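Local coordinates for protein Rho guanyl nucleotide exchange factor (Rom2), putative (Aspergillus fumigatus Af293, PDB 5O51) that probably acts as a guanine-nucleotide exchange factor for Rho-type GTPases, this chain being its CNH domain, a beta-propeller, at residues K305-Y319 with E322-F335. Sequence-based numbering, arbitrary orientation.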
loop_
_atom_site.group_PDB
_atom_site.type_symbol
_atom_site.label_atom_id
_atom_site.label_comp_id
_atom_site.label_asym_id
_atom_site.label_seq_id
_atom_site.Cartn_x
_atom_site.Cartn_y
_atom_site.Cartn_z
ATOM N N LYS A 305 11.168 6.840 -14.658
ATOM C CA LYS A 305 12.254 6.347 -13.835
ATOM C C LYS A 305 11.946 6.390 -12.323
ATOM O O LYS A 305 11.458 7.362 -11.825
ATOM C CB LYS A 305 13.489 7.174 -14.221
ATOM C CG LYS A 305 14.758 6.420 -13.921
ATOM C CD LYS A 305 15.966 7.326 -13.839
ATOM C CE LYS A 305 17.014 6.666 -12.935
ATOM N NZ LYS A 305 18.339 7.326 -13.029
ATOM N N ASN A 306 12.190 5.301 -11.620
ATOM C CA ASN A 306 11.917 5.185 -10.196
ATOM C C ASN A 306 10.460 5.638 -9.881
ATOM O O ASN A 306 10.214 6.494 -9.054
ATOM C CB ASN A 306 12.976 5.972 -9.368
ATOM C CG ASN A 306 12.922 5.675 -7.855
ATOM O OD1 ASN A 306 12.345 4.689 -7.391
ATOM N ND2 ASN A 306 13.550 6.551 -7.075
ATOM N N ILE A 307 9.511 5.038 -10.578
ATOM C CA ILE A 307 8.074 5.282 -10.346
ATOM C C ILE A 307 7.648 4.522 -9.129
ATOM O O ILE A 307 7.973 3.366 -9.036
ATOM C CB ILE A 307 7.207 4.810 -11.534
ATOM C CG1 ILE A 307 7.528 5.668 -12.758
ATOM C CG2 ILE A 307 5.696 4.827 -11.077
ATOM C CD1 ILE A 307 7.074 5.100 -14.116
ATOM N N ARG A 308 6.991 5.180 -8.179
ATOM C CA ARG A 308 6.499 4.573 -6.904
ATOM C C ARG A 308 4.996 4.939 -6.792
ATOM O O ARG A 308 4.665 6.143 -6.742
ATOM C CB ARG A 308 7.193 5.260 -5.705
ATOM C CG ARG A 308 8.655 4.920 -5.532
ATOM C CD ARG A 308 9.485 6.135 -5.076
ATOM N NE ARG A 308 9.875 6.965 -6.202
ATOM C CZ ARG A 308 10.212 8.241 -6.192
ATOM N NH1 ARG A 308 10.206 8.988 -5.087
ATOM N NH2 ARG A 308 10.543 8.799 -7.324
ATOM N N MET A 309 4.108 3.957 -6.712
ATOM C CA MET A 309 2.724 4.279 -6.391
ATOM C C MET A 309 2.605 4.716 -4.927
ATOM O O MET A 309 3.001 3.990 -4.032
ATOM C CB MET A 309 1.800 3.091 -6.676
ATOM C CG MET A 309 0.317 3.489 -6.638
ATOM S SD MET A 309 -0.827 2.104 -6.724
ATOM C CE MET A 309 -1.100 1.943 -4.928
ATOM N N LEU A 310 2.049 5.898 -4.659
ATOM C CA LEU A 310 1.971 6.380 -3.253
ATOM C C LEU A 310 0.677 6.066 -2.508
ATOM O O LEU A 310 0.729 5.675 -1.371
ATOM C CB LEU A 310 2.269 7.877 -3.153
ATOM C CG LEU A 310 3.651 8.286 -3.692
ATOM C CD1 LEU A 310 3.696 9.789 -3.831
ATOM C CD2 LEU A 310 4.775 7.721 -2.813
ATOM N N HIS A 311 -0.473 6.248 -3.145
ATOM C CA HIS A 311 -1.766 6.098 -2.491
ATOM C C HIS A 311 -2.864 6.071 -3.578
ATOM O O HIS A 311 -2.873 6.869 -4.526
ATOM C CB HIS A 311 -2.043 7.298 -1.530
ATOM C CG HIS A 311 -3.197 7.072 -0.599
ATOM N ND1 HIS A 311 -4.472 7.524 -0.857
ATOM C CD2 HIS A 311 -3.266 6.395 0.570
ATOM C CE1 HIS A 311 -5.271 7.127 0.117
ATOM N NE2 HIS A 311 -4.554 6.418 0.974
ATOM N N SER A 312 -3.815 5.193 -3.363
ATOM C CA SER A 312 -4.949 5.055 -4.225
ATOM C C SER A 312 -6.237 5.284 -3.397
ATOM O O SER A 312 -6.488 4.560 -2.465
ATOM C CB SER A 312 -4.974 3.597 -4.749
ATOM O OG SER A 312 -6.198 3.384 -5.378
ATOM N N SER A 313 -7.054 6.239 -3.784
ATOM C CA SER A 313 -8.384 6.444 -3.108
ATOM C C SER A 313 -9.487 6.612 -4.165
ATOM O O SER A 313 -9.179 6.747 -5.362
ATOM C CB SER A 313 -8.352 7.703 -2.225
ATOM O OG SER A 313 -8.293 8.927 -2.995
ATOM N N THR A 314 -10.748 6.737 -3.720
ATOM C CA THR A 314 -11.868 6.939 -4.664
ATOM C C THR A 314 -11.640 8.232 -5.426
ATOM O O THR A 314 -12.090 8.342 -6.544
ATOM C CB THR A 314 -13.260 6.963 -3.937
ATOM O OG1 THR A 314 -13.359 8.163 -3.181
ATOM C CG2 THR A 314 -13.394 5.817 -2.944
ATOM N N ARG A 315 -10.919 9.193 -4.812
ATOM C CA ARG A 315 -10.560 10.500 -5.425
ATOM C C ARG A 315 -9.537 10.409 -6.580
ATOM O O ARG A 315 -9.766 10.947 -7.672
ATOM C CB ARG A 315 -9.919 11.478 -4.386
ATOM C CG ARG A 315 -10.600 11.684 -3.043
ATOM C CD ARG A 315 -9.831 12.659 -2.124
ATOM N NE ARG A 315 -8.949 11.979 -1.141
ATOM C CZ ARG A 315 -9.364 11.278 -0.072
ATOM N NH1 ARG A 315 -10.665 11.135 0.177
ATOM N NH2 ARG A 315 -8.478 10.678 0.746
ATOM N N GLU A 316 -8.386 9.764 -6.315
ATOM C CA GLU A 316 -7.263 9.839 -7.229
ATOM C C GLU A 316 -6.223 8.801 -6.887
ATOM O O GLU A 316 -6.285 8.170 -5.861
ATOM C CB GLU A 316 -6.630 11.256 -7.180
ATOM C CG GLU A 316 -6.316 11.725 -5.763
ATOM C CD GLU A 316 -5.882 13.189 -5.659
ATOM O OE1 GLU A 316 -5.638 13.854 -6.695
ATOM O OE2 GLU A 316 -5.752 13.666 -4.510
ATOM N N ILE A 317 -5.292 8.619 -7.791
ATOM C CA ILE A 317 -4.080 7.824 -7.529
ATOM C C ILE A 317 -2.923 8.789 -7.508
ATOM O O ILE A 317 -2.660 9.477 -8.487
ATOM C CB ILE A 317 -3.852 6.777 -8.651
ATOM C CG1 ILE A 317 -5.092 5.916 -8.758
ATOM C CG2 ILE A 317 -2.613 5.929 -8.356
ATOM C CD1 ILE A 317 -5.243 5.223 -10.103
ATOM N N LEU A 318 -2.229 8.840 -6.377
ATOM C CA LEU A 318 -1.021 9.646 -6.236
ATOM C C LEU A 318 0.240 8.764 -6.425
ATOM O O LEU A 318 0.322 7.617 -5.891
ATOM C CB LEU A 318 -1.039 10.333 -4.859
ATOM C CG LEU A 318 -2.248 11.224 -4.558
ATOM C CD1 LEU A 318 -2.287 11.721 -3.148
ATOM C CD2 LEU A 318 -2.157 12.404 -5.519
ATOM N N TYR A 319 1.216 9.301 -7.164
ATOM C CA TYR A 319 2.447 8.577 -7.440
ATOM C C TYR A 319 3.601 9.547 -7.600
ATOM O O TYR A 319 3.361 10.717 -7.720
ATOM C CB TYR A 319 2.282 7.639 -8.669
ATOM C CG TYR A 319 2.272 8.335 -10.009
ATOM C CD1 TYR A 319 1.170 9.038 -10.440
ATOM C CD2 TYR A 319 3.402 8.336 -10.836
ATOM C CE1 TYR A 319 1.165 9.727 -11.659
ATOM C CE2 TYR A 319 3.406 8.989 -12.069
ATOM C CZ TYR A 319 2.254 9.669 -12.483
ATOM O OH TYR A 319 2.208 10.347 -13.725
ATOM N N GLU A 322 11.113 10.222 -10.800
ATOM C CA GLU A 322 12.319 11.086 -10.988
ATOM C C GLU A 322 12.262 11.745 -12.345
ATOM O O GLU A 322 11.963 11.109 -13.338
ATOM C CB GLU A 322 13.623 10.294 -11.043
ATOM C CG GLU A 322 13.986 9.555 -9.813
ATOM C CD GLU A 322 15.324 8.803 -9.876
ATOM O OE1 GLU A 322 16.057 8.888 -10.922
ATOM O OE2 GLU A 322 15.602 8.108 -8.849
ATOM N N ASP A 323 12.645 12.996 -12.411
ATOM C CA ASP A 323 12.751 13.715 -13.662
ATOM C C ASP A 323 14.145 14.361 -13.719
ATOM O O ASP A 323 14.855 14.373 -12.701
ATOM C CB ASP A 323 11.653 14.754 -13.689
ATOM C CG ASP A 323 11.109 14.995 -15.059
ATOM O OD1 ASP A 323 11.769 14.592 -16.058
ATOM O OD2 ASP A 323 10.031 15.613 -15.113
ATOM N N GLU A 324 14.576 14.901 -14.850
ATOM C CA GLU A 324 15.974 15.407 -14.869
ATOM C C GLU A 324 16.099 16.830 -14.235
ATOM O O GLU A 324 15.098 17.484 -13.962
ATOM C CB GLU A 324 16.473 15.429 -16.296
ATOM C CG GLU A 324 16.063 16.700 -17.034
ATOM C CD GLU A 324 16.373 16.668 -18.527
ATOM O OE1 GLU A 324 16.118 15.595 -19.154
ATOM O OE2 GLU A 324 16.853 17.725 -19.065
ATOM N N GLY A 325 17.274 17.268 -13.800
ATOM C CA GLY A 325 17.979 16.617 -12.756
ATOM C C GLY A 325 18.013 17.466 -11.468
ATOM O O GLY A 325 17.920 18.685 -11.465
ATOM N N GLY A 326 18.128 16.860 -10.311
ATOM C CA GLY A 326 17.481 15.670 -9.958
ATOM C C GLY A 326 16.244 16.167 -9.216
ATOM O O GLY A 326 16.325 16.465 -8.031
ATOM N N GLU A 327 15.138 16.305 -9.957
ATOM C CA GLU A 327 13.837 16.586 -9.391
ATOM C C GLU A 327 13.152 15.267 -9.003
ATOM O O GLU A 327 13.367 14.254 -9.667
ATOM C CB GLU A 327 13.024 17.392 -10.403
ATOM C CG GLU A 327 13.699 18.707 -10.835
ATOM C CD GLU A 327 12.673 19.772 -11.254
ATOM O OE1 GLU A 327 11.832 19.535 -12.165
ATOM O OE2 GLU A 327 12.693 20.870 -10.665
ATOM N N ASP A 328 12.380 15.267 -7.902
ATOM C CA ASP A 328 11.499 14.172 -7.571
ATOM C C ASP A 328 10.122 14.809 -7.771
ATOM O O ASP A 328 9.894 15.907 -7.301
ATOM C CB ASP A 328 11.604 13.724 -6.128
ATOM C CG ASP A 328 11.291 12.247 -5.918
ATOM O OD1 ASP A 328 11.726 11.398 -6.728
ATOM O OD2 ASP A 328 10.659 11.906 -4.879
ATOM N N VAL A 329 9.187 14.116 -8.409
ATOM C CA VAL A 329 7.916 14.762 -8.739
ATOM C C VAL A 329 6.752 13.942 -8.139
ATOM O O VAL A 329 6.702 12.698 -8.263
ATOM C CB VAL A 329 7.765 14.906 -10.263
ATOM C CG1 VAL A 329 6.429 15.568 -10.638
ATOM C CG2 VAL A 329 8.943 15.670 -10.884
ATOM N N VAL A 330 5.826 14.623 -7.510
ATOM C CA VAL A 330 4.554 14.052 -7.078
ATOM C C VAL A 330 3.411 14.440 -8.037
ATOM O O VAL A 330 3.299 15.609 -8.471
ATOM C CB VAL A 330 4.182 14.434 -5.661
ATOM C CG1 VAL A 330 2.903 13.728 -5.260
ATOM C CG2 VAL A 330 5.299 13.970 -4.708
ATOM N N ALA A 331 2.628 13.427 -8.433
ATOM C CA ALA A 331 1.543 13.634 -9.443
ATOM C C ALA A 331 0.309 12.864 -9.102
ATOM O O ALA A 331 0.305 11.986 -8.243
ATOM C CB ALA A 331 2.053 13.257 -10.817
ATOM N N SER A 332 -0.780 13.220 -9.767
ATOM C CA SER A 332 -2.098 12.652 -9.544
ATOM C C SER A 332 -2.687 12.116 -10.841
ATOM O O SER A 332 -2.565 12.760 -11.891
ATOM C CB SER A 332 -3.068 13.750 -9.120
ATOM O OG SER A 332 -4.340 13.172 -8.848
ATOM N N LEU A 333 -3.278 10.943 -10.792
ATOM C CA LEU A 333 -4.053 10.433 -11.960
ATOM C C LEU A 333 -5.489 10.373 -11.553
ATOM O O LEU A 333 -5.782 9.756 -10.505
ATOM C CB LEU A 333 -3.660 9.023 -12.329
ATOM C CG LEU A 333 -2.293 8.855 -12.940
ATOM C CD1 LEU A 333 -2.130 7.403 -13.363
ATOM C CD2 LEU A 333 -2.021 9.759 -14.113
ATOM N N ASP A 334 -6.380 10.975 -12.339
ATOM C CA ASP A 334 -7.834 10.824 -12.014
ATOM C C ASP A 334 -8.684 10.584 -13.258
ATOM O O ASP A 334 -8.506 11.292 -14.257
ATOM C CB ASP A 334 -8.385 12.021 -11.242
ATOM C CG ASP A 334 -9.800 11.742 -10.664
ATOM O OD1 ASP A 334 -10.054 10.623 -10.133
ATOM O OD2 ASP A 334 -10.666 12.635 -10.751
ATOM N N PHE A 335 -9.543 9.558 -13.189
ATOM C CA PHE A 335 -10.380 9.114 -14.327
ATOM C C PHE A 335 -11.840 9.576 -14.227
ATOM O O PHE A 335 -12.430 9.597 -13.134
ATOM C CB PHE A 335 -10.243 7.602 -14.546
ATOM C CG PHE A 335 -8.820 7.208 -14.835
ATOM C CD1 PHE A 335 -8.271 7.398 -16.093
ATOM C CD2 PHE A 335 -7.985 6.779 -13.816
ATOM C CE1 PHE A 335 -6.928 7.072 -16.367
ATOM C CE2 PHE A 335 -6.639 6.487 -14.080
ATOM C CZ PHE A 335 -6.110 6.632 -15.356
HETATM O O HOH W 1 10.433 9.676 -14.874
#
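One blade of the seven-bladed beta-propeller formed by this CNH domain pairs strand 317-323 with strand 327-333 in an antiparallel meander, Ile317 against Leu333 and Tyr319 against Ala331. Both are hydrogen-bonded pairs, and Leu333 N reaches Ile317 O at 2.8 Å. Tyr319 CG sits between the backbone N and the carbonyl carbon (chi1 75°). Its ring thereby leans across the neighbouring strand, CE1 lying 3.7 Å from Ala331 CB and 3.8 Å from Leu333 CG. On the opposite face, which Ser332 shares with Leu318, Ser332 OG donates to Glu316 OE1 at 2.6 Å, on the anti side and 32° out of the carboxylate plane.

Spanning strand 317-323, Arg308 of 307-312 meets Asp328 of 327-333 end-on with the two planes nearly coplanar: NH1 gives a bond of 3.0 Å to OD2, on its syn lone pair, and NH2 one of 2.9 Å to OD1. NE and NH2 also share Asn306 O, so the guanidinium is gripped along two edges, which should fix its rotation. Nearby, Asn306 ND2 donates to Glu322 OE2 at 3.1 Å, the amide almost perpendicular to the carboxylate, while Lys305 NZ makes a longer salt bridge to Glu322 OE1.

Arg21 forms a second salt bridge to Asp328, and Arg47 one to Glu316. Strand 8-12 completes the blade beside 327-333, closing the propeller ring with the two chain ends; strands 22-28 and 272-276 of other blades pack against Leu318 and Ile317.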